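Local coordinates for 1,4-dihydroxy-6-naphtoate synthase (Archaeoglobus fulgidus, PDB 1ZBM), which probably catalyses the conversion of cyclic dehypoxanthine futalosine into 1,4-dihydroxy-6-naphthoate, a step in the biosynthesis of menaquinone, at residues K11-H16 with N56-V61; G32-W37 with L201-E206. One frame throughout, in Å; residues are numbered along the deposited sequence.

Contact 1: K11-H16 with N56-V61; sequences KIRVAH and NAEYEV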
loop_
_atom_site.group_PDB
_atom_site.type_symbol
_atom_site.label_atom_id
_atom_site.label_comp_id
_atom_site.label_asym_id
_atom_site.label_seq_id
_atom_site.Cartn_x
_atom_site.Cartn_y
_atom_site.Cartn_z
ATOM N N LYS A 11 25.683 1.557 -2.684
ATOM C CA LYS A 11 24.890 2.405 -3.567
ATOM C C LYS A 11 23.670 1.585 -4.012
ATOM O O LYS A 11 23.809 0.572 -4.714
ATOM C CB LYS A 11 25.753 2.822 -4.769
ATOM C CG LYS A 11 25.170 3.899 -5.682
ATOM C CD LYS A 11 23.975 3.373 -6.480
ATOM C CE LYS A 11 23.527 4.358 -7.559
ATOM N NZ LYS A 11 24.640 4.654 -8.525
ATOM N N ILE A 12 22.482 2.028 -3.597
ATOM C CA ILE A 12 21.237 1.326 -3.921
ATOM C C ILE A 12 20.064 2.204 -4.326
ATOM O O ILE A 12 20.053 3.414 -4.080
ATOM C CB ILE A 12 20.751 0.457 -2.737
ATOM C CG1 ILE A 12 20.384 1.350 -1.551
ATOM C CG2 ILE A 12 21.830 -0.534 -2.344
ATOM C CD1 ILE A 12 19.786 0.597 -0.366
ATOM N N ARG A 13 19.069 1.579 -4.954
ATOM C CA ARG A 13 17.866 2.298 -5.373
ATOM C C ARG A 13 16.698 1.897 -4.488
ATOM O O ARG A 13 16.434 0.716 -4.279
ATOM C CB ARG A 13 17.552 2.019 -6.853
ATOM C CG ARG A 13 18.587 2.614 -7.803
ATOM C CD ARG A 13 18.132 2.556 -9.254
ATOM N NE ARG A 13 18.027 1.195 -9.765
ATOM C CZ ARG A 13 17.597 0.895 -10.987
ATOM N NH1 ARG A 13 17.528 -0.372 -11.385
ATOM N NH2 ARG A 13 17.230 1.866 -11.811
ATOM N N VAL A 14 16.023 2.903 -3.946
ATOM C CA VAL A 14 14.884 2.693 -3.065
ATOM C C VAL A 14 13.669 3.332 -3.717
ATOM O O VAL A 14 13.595 4.554 -3.879
ATOM C CB VAL A 14 15.149 3.317 -1.667
ATOM C CG1 VAL A 14 13.973 3.058 -0.728
ATOM C CG2 VAL A 14 16.425 2.720 -1.085
ATOM N N ALA A 15 12.731 2.482 -4.112
ATOM C CA ALA A 15 11.527 2.926 -4.779
ATOM C C ALA A 15 10.303 2.861 -3.894
ATOM O O ALA A 15 10.073 1.886 -3.171
ATOM C CB ALA A 15 11.291 2.088 -6.040
ATOM N N HIS A 16 9.526 3.928 -3.961
ATOM C CA HIS A 16 8.298 4.023 -3.219
ATOM C C HIS A 16 7.296 4.860 -4.008
ATOM O O HIS A 16 7.568 5.250 -5.152
ATOM C CB HIS A 16 8.529 4.565 -1.798
ATOM C CG HIS A 16 9.561 5.642 -1.698
ATOM N ND1 HIS A 16 9.244 6.939 -1.348
ATOM C CD2 HIS A 16 10.905 5.602 -1.818
ATOM C CE1 HIS A 16 10.354 7.646 -1.256
ATOM N NE2 HIS A 16 11.377 6.861 -1.535
ATOM N N ASN A 56 11.067 -8.030 -12.463
ATOM C CA ASN A 56 12.372 -8.025 -13.082
ATOM C C ASN A 56 13.467 -7.757 -12.029
ATOM O O ASN A 56 14.659 -7.684 -12.351
ATOM C CB ASN A 56 12.423 -6.967 -14.195
ATOM C CG ASN A 56 11.486 -7.286 -15.365
ATOM O OD1 ASN A 56 11.741 -8.200 -16.155
ATOM N ND2 ASN A 56 10.397 -6.533 -15.471
ATOM N N ALA A 57 13.064 -7.623 -10.767
ATOM C CA ALA A 57 14.011 -7.363 -9.674
ATOM C C ALA A 57 14.811 -6.111 -10.010
ATOM O O ALA A 57 16.037 -6.082 -9.892
ATOM C CB ALA A 57 14.948 -8.551 -9.485
ATOM N N GLU A 58 14.084 -5.077 -10.427
ATOM C CA GLU A 58 14.669 -3.809 -10.827
ATOM C C GLU A 58 15.394 -3.061 -9.717
ATOM O O GLU A 58 16.541 -2.657 -9.883
ATOM C CB GLU A 58 13.579 -2.912 -11.406
ATOM C CG GLU A 58 14.109 -1.640 -12.044
ATOM C CD GLU A 58 14.218 -1.746 -13.554
ATOM O OE1 GLU A 58 13.182 -1.561 -14.240
ATOM O OE2 GLU A 58 15.334 -2.034 -14.058
ATOM N N TYR A 59 14.730 -2.862 -8.585
ATOM C CA TYR A 59 15.352 -2.120 -7.496
ATOM C C TYR A 59 15.813 -2.995 -6.335
ATOM O O TYR A 59 15.346 -4.122 -6.163
ATOM C CB TYR A 59 14.382 -1.053 -6.983
ATOM C CG TYR A 59 13.739 -0.245 -8.084
ATOM C CD1 TYR A 59 14.495 0.604 -8.893
ATOM C CD2 TYR A 59 12.374 -0.337 -8.327
ATOM C CE1 TYR A 59 13.897 1.341 -9.917
ATOM C CE2 TYR A 59 11.771 0.390 -9.341
ATOM C CZ TYR A 59 12.528 1.224 -10.133
ATOM O OH TYR A 59 11.914 1.938 -11.140
ATOM N N GLU A 60 16.747 -2.467 -5.551
ATOM C CA GLU A 60 17.251 -3.179 -4.387
ATOM C C GLU A 60 16.164 -3.223 -3.324
ATOM O O GLU A 60 15.977 -4.239 -2.663
ATOM C CB GLU A 60 18.478 -2.476 -3.804
ATOM C CG GLU A 60 19.778 -2.767 -4.514
ATOM C CD GLU A 60 20.013 -1.905 -5.739
ATOM O OE1 GLU A 60 19.223 -0.965 -5.995
ATOM O OE2 GLU A 60 21.012 -2.172 -6.442
ATOM N N VAL A 61 15.459 -2.109 -3.155
ATOM C CA VAL A 61 14.378 -2.016 -2.172
ATOM C C VAL A 61 13.181 -1.321 -2.821
ATOM O O VAL A 61 13.307 -0.211 -3.337
ATOM C CB VAL A 61 14.788 -1.177 -0.933
ATOM C CG1 VAL A 61 13.628 -1.129 0.058
ATOM C CG2 VAL A 61 16.025 -1.766 -0.266
HETATM O O HOH W 1 18.317 -0.812 -14.636
#
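Arg13 reaches out from strand 11-16 across the loop that leads into strand 61-65, and its guanidinium meets the rim of Tyr59. The two flat groups stand steeply to each other, 71° between their planes: Tyr59 CD1 sits over the centre of one guanidinium face, 3.7 Å from Arg13 NE, which in turn lies at the ring's edge. One face of the phenol takes the methyl of Ala15, a CH-pi contact with CB 3.9 Å from the ring centroid, and Glu58 CG also lies over a face, offset toward the rim. The phenol oxygen is tied down elsewhere, by Glu45 and Lys53. A bend at chi3 (-66°) sets the course of Arg13 NE. Arg13 NH1 makes a weak hydrogen bond to Glu58 O (2.9 Å) and a long salt bridge to Glu58 OE2 (3.8 Å); a water donates to that OE2 and is held only weakly by NH1. An alanine in place of Arg13 would probably leave the Glu58 carboxylate without this countercharge and open a gap beside the CD1-CE1 edge of Tyr59. Glu60 meets Ile12 obliquely: chi1 (-81°) sets Glu60 CG beside its backbone N, 3.7 Å from Ile12 CG2. A bend at chi2 then turns the carboxylate, and Glu60 OE1 accepts Arg13 N (2.8 Å) from above its plane. From Val61, where strand 61-65 begins, the backbone takes over, Val61 N giving to Arg13 O and Ala15 N to Val61 O (2.9 Å), a parallel bridge pairing Val14 with Val61. Both valines pack on Phe200 of helix 194-213. Two beta-alpha-beta crossovers, through helix 20-30 to strand 39-44 and through helix 47-53 to 61-65, put 11-16 between the other two strands, consistent with the periplasmic-binding-protein-like fold of the MqnA/MqnD family.

Contact 2: G32-W37 with L201-E206; sequences GKVDTW and LRAMRE
The guanidinium of Arg202 is met at its edge, near its own plane, by Asp35 O and Thr36 CA, so the loop approaches the flat group from its rim. Arg202 NH2 donates to Asp35 O at 2.6 Å, with the N-H pointing almost straight at the oxygen (165°) and the donor lying in the carbonyl plane. This is a helix-to-loop contact at the surface of the alpha/beta fold: helix 194-213 holds the connection between helix 20-30 and strand 39-44. Within the helix, Arg202 NH1 forms a salt bridge to Glu206 OE1 (3.5 Å) one turn on, while NH2 also pairs with Glu199, whose carboxylate binds Thr36 OG1 as well; that hydroxyl is also hydrogen-bonded to Leu38 N. Glu206 at NH1, with Glu199 and Asp35 O at NH2, thus fixes the rotation of the guanidinium. Val34 and Glu206 point tip to tip, Val34 CG1 lying 3.9 Å from Glu206 OE2. The buried Ala203 turns its methyl toward the loop, and Ala28 of helix 20-30 also touches Val34. Val34 CG1, anti to the backbone N (chi1 -176°), comes to rest 3.8 Å from Ala203 CB.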
loop_
_atom_site.group_PDB
_atom_site.type_symbol
_atom_site.label_atom_id
_atom_site.label_comp_id
_atom_site.label_asym_id
_atom_site.label_seq_id
_atom_site.Cartn_x
_atom_site.Cartn_y
_atom_site.Cartn_z
ATOM N N GLY A 32 17.975 13.924 4.383
ATOM C CA GLY A 32 19.246 13.760 5.058
ATOM C C GLY A 32 19.181 13.806 6.569
ATOM O O GLY A 32 20.185 14.092 7.221
ATOM N N LYS A 33 18.007 13.520 7.127
ATOM C CA LYS A 33 17.816 13.527 8.574
ATOM C C LYS A 33 18.197 12.177 9.176
ATOM O O LYS A 33 18.200 12.015 10.397
ATOM C CB LYS A 33 16.355 13.849 8.911
ATOM C CG LYS A 33 15.861 15.195 8.389
ATOM C CD LYS A 33 16.321 16.358 9.257
ATOM C CE LYS A 33 15.617 16.344 10.612
ATOM N NZ LYS A 33 16.144 17.360 11.580
ATOM N N VAL A 34 18.519 11.214 8.320
ATOM C CA VAL A 34 18.899 9.879 8.781
ATOM C C VAL A 34 20.360 9.618 8.468
ATOM O O VAL A 34 20.763 9.625 7.306
ATOM C CB VAL A 34 18.072 8.774 8.087
ATOM C CG1 VAL A 34 18.426 7.415 8.673
ATOM C CG2 VAL A 34 16.594 9.059 8.232
ATOM N N ASP A 35 21.151 9.365 9.502
ATOM C CA ASP A 35 22.572 9.117 9.315
ATOM C C ASP A 35 22.827 7.675 8.878
ATOM O O ASP A 35 22.542 6.735 9.616
ATOM C CB ASP A 35 23.326 9.416 10.616
ATOM C CG ASP A 35 24.803 9.650 10.390
ATOM O OD1 ASP A 35 25.144 10.597 9.641
ATOM O OD2 ASP A 35 25.621 8.894 10.962
ATOM N N THR A 36 23.369 7.511 7.674
ATOM C CA THR A 36 23.657 6.188 7.127
ATOM C C THR A 36 24.820 6.207 6.152
ATOM O O THR A 36 25.054 7.216 5.496
ATOM C CB THR A 36 22.440 5.618 6.378
ATOM O OG1 THR A 36 22.814 4.396 5.730
ATOM C CG2 THR A 36 21.959 6.606 5.325
ATOM N N TRP A 37 25.538 5.090 6.054
ATOM C CA TRP A 37 26.654 4.997 5.120
ATOM C C TRP A 37 26.172 4.558 3.738
ATOM O O TRP A 37 26.968 4.453 2.812
ATOM C CB TRP A 37 27.722 4.025 5.618
ATOM C CG TRP A 37 27.198 2.685 6.047
ATOM C CD1 TRP A 37 26.773 2.333 7.298
ATOM C CD2 TRP A 37 27.036 1.520 5.226
ATOM N NE1 TRP A 37 26.362 1.023 7.308
ATOM C CE2 TRP A 37 26.520 0.499 6.055
ATOM C CE3 TRP A 37 27.293 1.237 3.879
ATOM C CZ2 TRP A 37 26.237 -0.783 5.572
ATOM C CZ3 TRP A 37 27.012 -0.038 3.400
ATOM C CH2 TRP A 37 26.495 -1.035 4.249
ATOM N N LEU A 201 17.395 -1.483 7.109
ATOM C CA LEU A 201 16.310 -1.723 8.052
ATOM C C LEU A 201 16.395 -0.685 9.160
ATOM O O LEU A 201 15.377 -0.128 9.580
ATOM C CB LEU A 201 16.418 -3.115 8.658
ATOM C CG LEU A 201 15.474 -3.279 9.839
ATOM C CD1 LEU A 201 14.042 -3.115 9.371
ATOM C CD2 LEU A 201 15.690 -4.647 10.476
ATOM N N ARG A 202 17.620 -0.428 9.623
ATOM C CA ARG A 202 17.865 0.551 10.684
ATOM C C ARG A 202 17.459 1.951 10.240
ATOM O O ARG A 202 16.791 2.672 10.978
ATOM C CB ARG A 202 19.350 0.560 11.083
ATOM C CG ARG A 202 19.679 1.504 12.255
ATOM C CD ARG A 202 21.183 1.573 12.538
ATOM N NE ARG A 202 21.881 2.306 11.473
ATOM C CZ ARG A 202 21.814 3.626 11.309
ATOM N NH1 ARG A 202 21.094 4.366 12.142
ATOM N NH2 ARG A 202 22.443 4.200 10.299
ATOM N N ALA A 203 17.857 2.330 9.030
ATOM C CA ALA A 203 17.536 3.647 8.511
ATOM C C ALA A 203 16.046 3.782 8.272
ATOM O O ALA A 203 15.468 4.851 8.476
ATOM C CB ALA A 203 18.292 3.900 7.219
HETATM N N MSE A 204 15.421 2.693 7.834
HETATM C CA MSE A 204 13.989 2.704 7.549
HETATM C C MSE A 204 13.199 2.930 8.829
HETATM O O MSE A 204 12.289 3.760 8.867
HETATM C CB MSE A 204 13.574 1.380 6.893
HETATM C CG MSE A 204 12.171 1.384 6.304
HETATM SE SE MSE A 204 11.908 2.604 4.801
HETATM C CE MSE A 204 10.722 3.914 5.634
ATOM N N ARG A 205 13.551 2.194 9.879
ATOM C CA ARG A 205 12.868 2.326 11.169
ATOM C C ARG A 205 13.020 3.723 11.742
ATOM O O ARG A 205 12.069 4.300 12.274
ATOM C CB ARG A 205 13.418 1.312 12.167
ATOM C CG ARG A 205 12.895 -0.078 11.935
ATOM C CD ARG A 205 13.464 -1.060 12.928
ATOM N NE ARG A 205 12.716 -2.315 12.875
ATOM C CZ ARG A 205 13.219 -3.500 13.188
ATOM N NH1 ARG A 205 14.482 -3.605 13.578
ATOM N NH2 ARG A 205 12.455 -4.572 13.104
ATOM N N GLU A 206 14.221 4.271 11.623
ATOM C CA GLU A 206 14.459 5.597 12.140
ATOM C C GLU A 206 13.602 6.619 11.422
ATOM O O GLU A 206 13.071 7.541 12.044
ATOM C CB GLU A 206 15.924 5.976 11.988
ATOM C CG GLU A 206 16.272 7.251 12.725
ATOM C CD GLU A 206 17.729 7.601 12.614
ATOM O OE1 GLU A 206 18.575 6.708 12.869
ATOM O OE2 GLU A 206 18.028 8.771 12.281
#

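Contact 1 and contact 2 lie on the same side of the chain's centre, with their centres 16 Å apart and their nearest atoms about 6 Å apart, so they do not touch. Helix 194-213 relates them: its Phe200 packs on Val14 and Val61 of contact 1, and two and three residues further on, Arg202 and Ala203 enter contact 2. The chain joins them too, since strand 11-16 runs on through helix 20-30 into the loop 32-37, which leads to strand 39-44, the parallel neighbour of strand 11-16. Both contacts lie away from the predicted substrate site at Thr114 and Ala115 and the predicted proton acceptor His152.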